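Local coordinates for mycobacterium tuberculosis paralogous family 11 (Mycobacterium smegmatis, PDB 4Y9I), which probably uses the reduced deazaflavin coenzyme F420 to reduce quinones, at residues P46-S50 / W51-V55; P95-A98 / E99-T102. All coordinates share one frame; numbering follows the deposited sequence.

Interaction 1. Residues P46-S50 / W51-V55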
loop_
_atom_site.group_PDB
_atom_site.type_symbol
_atom_site.label_atom_id
_atom_site.label_comp_id
_atom_site.label_asym_id
_atom_site.label_seq_id
_atom_site.Cartn_x
_atom_site.Cartn_y
_atom_site.Cartn_z
ATOM N N PRO A 46 12.547 2.992 10.042
ATOM C CA PRO A 46 12.360 1.558 9.716
ATOM C C PRO A 46 11.228 0.824 10.420
ATOM O O PRO A 46 10.947 -0.330 10.076
ATOM C CB PRO A 46 13.714 0.932 10.021
ATOM C CG PRO A 46 14.271 1.828 11.103
ATOM C CD PRO A 46 13.828 3.227 10.731
ATOM N N LYS A 47 10.516 1.496 11.299
ATOM C CA LYS A 47 9.434 0.869 11.956
ATOM C C LYS A 47 8.190 0.875 11.037
ATOM O O LYS A 47 8.046 1.734 10.144
ATOM C CB LYS A 47 9.091 1.609 13.221
ATOM C CG LYS A 47 8.314 2.875 13.001
ATOM C CD LYS A 47 8.290 3.772 14.249
ATOM C CE LYS A 47 6.939 3.770 14.969
ATOM N NZ LYS A 47 6.778 4.981 15.829
ATOM N N HIS A 48 7.268 -0.032 11.317
ATOM C CA HIS A 48 6.025 -0.136 10.527
ATOM C C HIS A 48 5.134 1.087 10.608
ATOM O O HIS A 48 4.921 1.700 11.666
ATOM C CB HIS A 48 5.144 -1.281 11.040
ATOM C CG HIS A 48 5.748 -2.636 10.924
ATOM N ND1 HIS A 48 6.300 -3.123 9.753
ATOM C CD2 HIS A 48 5.821 -3.658 11.817
ATOM C CE1 HIS A 48 6.699 -4.368 9.932
ATOM N NE2 HIS A 48 6.399 -4.721 11.168
ATOM N N PRO A 49 4.527 1.480 9.474
ATOM C CA PRO A 49 3.444 2.416 9.508
ATOM C C PRO A 49 2.256 1.825 10.264
ATOM O O PRO A 49 2.118 0.618 10.366
ATOM C CB PRO A 49 3.158 2.674 8.023
ATOM C CG PRO A 49 3.510 1.378 7.393
ATOM C CD PRO A 49 4.676 0.851 8.162
ATOM N N SER A 50 1.404 2.690 10.775
ATOM C CA SER A 50 0.403 2.212 11.742
ATOM C C SER A 50 -0.666 1.345 11.024
ATOM O O SER A 50 -1.247 0.412 11.570
ATOM C CB SER A 50 -0.176 3.404 12.482
ATOM O OG SER A 50 -0.975 4.152 11.576
ATOM N N TRP A 51 -0.837 1.541 9.743
ATOM C CA TRP A 51 -1.769 0.751 8.993
ATOM C C TRP A 51 -1.330 -0.681 8.682
ATOM O O TRP A 51 -2.150 -1.474 8.240
ATOM C CB TRP A 51 -2.180 1.503 7.722
ATOM C CG TRP A 51 -1.050 1.856 6.790
ATOM C CD1 TRP A 51 -0.445 3.078 6.649
ATOM C CD2 TRP A 51 -0.425 0.989 5.798
ATOM N NE1 TRP A 51 0.509 3.023 5.657
ATOM C CE2 TRP A 51 0.554 1.757 5.123
ATOM C CE3 TRP A 51 -0.616 -0.346 5.408
ATOM C CZ2 TRP A 51 1.353 1.212 4.084
ATOM C CZ3 TRP A 51 0.171 -0.868 4.439
ATOM C CH2 TRP A 51 1.109 -0.090 3.760
ATOM N N TYR A 52 -0.063 -0.998 8.851
ATOM C CA TYR A 52 0.445 -2.315 8.490
ATOM C C TYR A 52 -0.326 -3.404 9.261
ATOM O O TYR A 52 -0.813 -4.353 8.654
ATOM C CB TYR A 52 1.921 -2.403 8.844
ATOM C CG TYR A 52 2.511 -3.743 8.793
ATOM C CD1 TYR A 52 2.842 -4.321 7.603
ATOM C CD2 TYR A 52 2.761 -4.462 9.964
ATOM C CE1 TYR A 52 3.458 -5.543 7.553
ATOM C CE2 TYR A 52 3.358 -5.694 9.919
ATOM C CZ TYR A 52 3.685 -6.226 8.718
ATOM O OH TYR A 52 4.289 -7.495 8.603
ATOM N N PHE A 53 -0.396 -3.271 10.576
ATOM C CA PHE A 53 -1.123 -4.273 11.348
ATOM C C PHE A 53 -2.633 -4.286 11.049
ATOM O O PHE A 53 -3.229 -5.365 11.037
ATOM C CB PHE A 53 -0.778 -4.163 12.857
ATOM C CG PHE A 53 0.620 -4.722 13.192
ATOM C CD1 PHE A 53 0.963 -6.016 12.835
ATOM C CD2 PHE A 53 1.547 -3.942 13.831
ATOM C CE1 PHE A 53 2.206 -6.547 13.136
ATOM C CE2 PHE A 53 2.795 -4.446 14.162
ATOM C CZ PHE A 53 3.134 -5.730 13.815
ATOM N N ASN A 54 -3.174 -3.153 10.673
ATOM C CA ASN A 54 -4.570 -3.094 10.336
ATOM C C ASN A 54 -4.952 -3.891 9.058
ATOM O O ASN A 54 -5.949 -4.565 9.060
ATOM C CB ASN A 54 -5.025 -1.658 10.102
ATOM C CG ASN A 54 -4.931 -0.753 11.290
ATOM O OD1 ASN A 54 -4.956 -1.168 12.399
ATOM N ND2 ASN A 54 -4.863 0.570 11.011
ATOM N N VAL A 55 -4.152 -3.790 8.011
ATOM C CA VAL A 55 -4.470 -4.519 6.798
ATOM C C VAL A 55 -4.191 -6.007 6.988
ATOM O O VAL A 55 -4.721 -6.805 6.239
ATOM C CB VAL A 55 -3.762 -3.959 5.512
ATOM C CG1 VAL A 55 -4.292 -2.580 5.213
ATOM C CG2 VAL A 55 -2.239 -3.916 5.649
HETATM O O HOH W 1 1.141 -1.246 12.301
HETATM O O HOH W 2 -3.990 3.256 11.743
#
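His48 lays its imidazole against the phenol ring of Tyr52 where the loop after strand 35-39 runs into helix 51-57, a short helix beside the six-stranded antiparallel barrel. Ring centroids are 3.9 Å apart and the planes only 15° from parallel, a face-to-face stack in which His48 NE2 comes to 3.4 Å from Tyr52 CE2. Tyr52 CG lies anti to the backbone N (chi1 168°), and this carries the phenol toward the incoming loop, alongside His48. Phe53 adds a third ring: its CE2 and CZ approach His48 CD2 obliquely, completing an aromatic cluster.

Next along the chain, Pro49 makes contacts with both its ring and its carbonyl. The ring lies over one face of the Trp51 indole: Pro49 CB sits 3.9 Å from the centroid of the Trp51 five-membered ring in a CH-pi contact, and Pro49 CG approaches Trp51 CE2. Pro49 O accepts a hydrogen bond from Tyr52 N at 3.1 Å, with the donor well above the carbonyl plane. Beyond the proline, Trp51 packs on Val25 and Leu27 of strand 22-32 and on Phe111 of strand 110-113, so the indole joins the loop-helix junction to the barrel wall.

Ser50 reaches the helix through water. One water donates to both Pro49 O and Ser50 O and accepts Phe53 N; a second lies 3.1 Å from Ser50 OG and takes a weak bond from Asn54 ND2.

Interaction 2. Residues P95-A98 / E99-T102; sequences PPYA and EYQT
Tyr100 leans back over the first turn of helix 96-102, and its side chain can be followed outward from the backbone. Tyr100 CB starts 3.4 Å from Tyr97 O. CG then passes over Pro96 O, and Tyr100 CD1 is 3.4 Å from Pro96 O, which lies beneath one face of the ring and displaced toward its rim; CE1 still lies near this oxygen. On the other branch Tyr100 CD2 meets Tyr97 CD1 at 3.8 Å, with CE2 following alongside. The tyrosine rings are turned steeply against each other, their planes 82° apart, but they meet obliquely: Tyr100 CD2 lies near the plane of the Tyr97 ring, at its edge. With CG anti to its own carbonyl carbon (chi1 -62°), the Tyr100 ring is directed back toward the start of the helix, and the Tyr100 side chain also touches Ser41 and Ile108.

Pro96 O has a second role, accepting Tyr100 N at 2.9 Å in a bond with an N-H...O angle of 163°. Gln101 N to Tyr97 O and Thr102 N to Ala98 O repeat the pattern one and two residues on. Thr102 also turns its hydroxyl back onto the chain, Thr102 OG1 donating to Glu99 O at 2.8 Å. The amide of Gln101 leads off toward the following loop, where OE1 accepts Ile108 N and NE2 donates to Arg106 O.

Tyr97 packs on Trp87 and Ala90 of helix 80-93 and meets Tyr94 edge-to-face. The successive i to i+4 bonds are those of a short alpha-helix, preceded or opened by Pro95 and Pro96, packed beside helix 80-93.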
loop_
_atom_site.group_PDB
_atom_site.type_symbol
_atom_site.label_atom_id
_atom_site.label_comp_id
_atom_site.label_asym_id
_atom_site.label_seq_id
_atom_site.Cartn_x
_atom_site.Cartn_y
_atom_site.Cartn_z
ATOM N N PRO A 95 11.586 6.436 -6.567
ATOM C CA PRO A 95 12.941 5.926 -6.273
ATOM C C PRO A 95 13.395 5.955 -4.831
ATOM O O PRO A 95 14.141 5.038 -4.435
ATOM C CB PRO A 95 13.835 6.842 -7.170
ATOM C CG PRO A 95 12.956 7.075 -8.371
ATOM C CD PRO A 95 11.552 7.165 -7.848
ATOM N N PRO A 96 13.028 6.972 -4.012
ATOM C CA PRO A 96 13.497 6.912 -2.653
ATOM C C PRO A 96 13.037 5.698 -1.821
ATOM O O PRO A 96 13.631 5.434 -0.797
ATOM C CB PRO A 96 12.996 8.234 -2.054
ATOM C CG PRO A 96 12.861 9.141 -3.253
ATOM C CD PRO A 96 12.306 8.239 -4.312
ATOM N N TYR A 97 12.059 4.937 -2.300
ATOM C CA TYR A 97 11.748 3.664 -1.653
ATOM C C TYR A 97 13.009 2.800 -1.495
ATOM O O TYR A 97 13.203 2.178 -0.476
ATOM C CB TYR A 97 10.698 2.877 -2.411
ATOM C CG TYR A 97 9.257 3.287 -2.201
ATOM C CD1 TYR A 97 8.776 3.572 -0.909
ATOM C CD2 TYR A 97 8.370 3.286 -3.269
ATOM C CE1 TYR A 97 7.441 3.863 -0.713
ATOM C CE2 TYR A 97 7.016 3.573 -3.068
ATOM C CZ TYR A 97 6.558 3.862 -1.795
ATOM O OH TYR A 97 5.186 4.112 -1.594
ATOM N N ALA A 98 13.868 2.805 -2.501
ATOM C CA ALA A 98 15.101 2.020 -2.365
ATOM C C ALA A 98 16.061 2.584 -1.281
ATOM O O ALA A 98 16.739 1.817 -0.575
ATOM C CB ALA A 98 15.808 1.989 -3.662
ATOM N N GLU A 99 16.092 3.890 -1.168
ATOM C CA GLU A 99 16.778 4.481 -0.067
ATOM C C GLU A 99 16.206 4.077 1.295
ATOM O O GLU A 99 16.939 3.819 2.168
ATOM C CB GLU A 99 16.830 5.992 -0.208
ATOM C CG GLU A 99 17.749 6.482 -1.304
ATOM C CD GLU A 99 19.191 5.969 -1.198
ATOM O OE1 GLU A 99 19.740 5.843 -0.083
ATOM O OE2 GLU A 99 19.775 5.710 -2.263
ATOM N N TYR A 100 14.896 4.068 1.428
ATOM C CA TYR A 100 14.289 3.551 2.651
ATOM C C TYR A 100 14.766 2.128 2.961
ATOM O O TYR A 100 15.077 1.795 4.128
ATOM C CB TYR A 100 12.782 3.535 2.563
ATOM C CG TYR A 100 12.058 4.836 2.376
ATOM C CD1 TYR A 100 12.720 6.080 2.434
ATOM C CD2 TYR A 100 10.725 4.836 2.133
ATOM C CE1 TYR A 100 11.977 7.279 2.247
ATOM C CE2 TYR A 100 9.990 5.978 1.919
ATOM C CZ TYR A 100 10.623 7.222 1.977
ATOM O OH TYR A 100 9.820 8.366 1.792
ATOM N N GLN A 101 14.860 1.295 1.912
ATOM C CA GLN A 101 15.246 -0.061 2.123
ATOM C C GLN A 101 16.682 -0.185 2.605
ATOM O O GLN A 101 16.985 -1.120 3.341
ATOM C CB GLN A 101 15.039 -0.894 0.839
ATOM C CG GLN A 101 15.312 -2.374 0.979
ATOM C CD GLN A 101 14.377 -3.088 1.970
ATOM O OE1 GLN A 101 13.295 -3.511 1.612
ATOM N NE2 GLN A 101 14.780 -3.161 3.215
ATOM N N THR A 102 17.578 0.700 2.167
ATOM C CA THR A 102 19.000 0.563 2.628
ATOM C C THR A 102 19.141 0.773 4.134
ATOM O O THR A 102 20.169 0.431 4.698
ATOM C CB THR A 102 19.920 1.591 1.948
ATOM O OG1 THR A 102 19.515 2.878 2.376
ATOM C CG2 THR A 102 19.864 1.494 0.487
#

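Both interactions are local contacts within a short stretch of chain around a short helix, in series along the sequence, with centres about 17 Å apart and nearest atoms about 6 Å apart without touching. Interaction 1 is partly buried and close to the barrel; its chemistry is mainly stacked and packed rings, with waters linking the polar groups at the loop-helix junction. Interaction 2 lies farther out, at the surface, and rests chiefly on main-chain helix bonds, with one oblique tyrosine pair. Their outside anchors differ too: the 46-55 segment leans on strands 22-32 and 110-113, whereas 95-102 leans on helix 80-93 and the loop leading to strand 110-113.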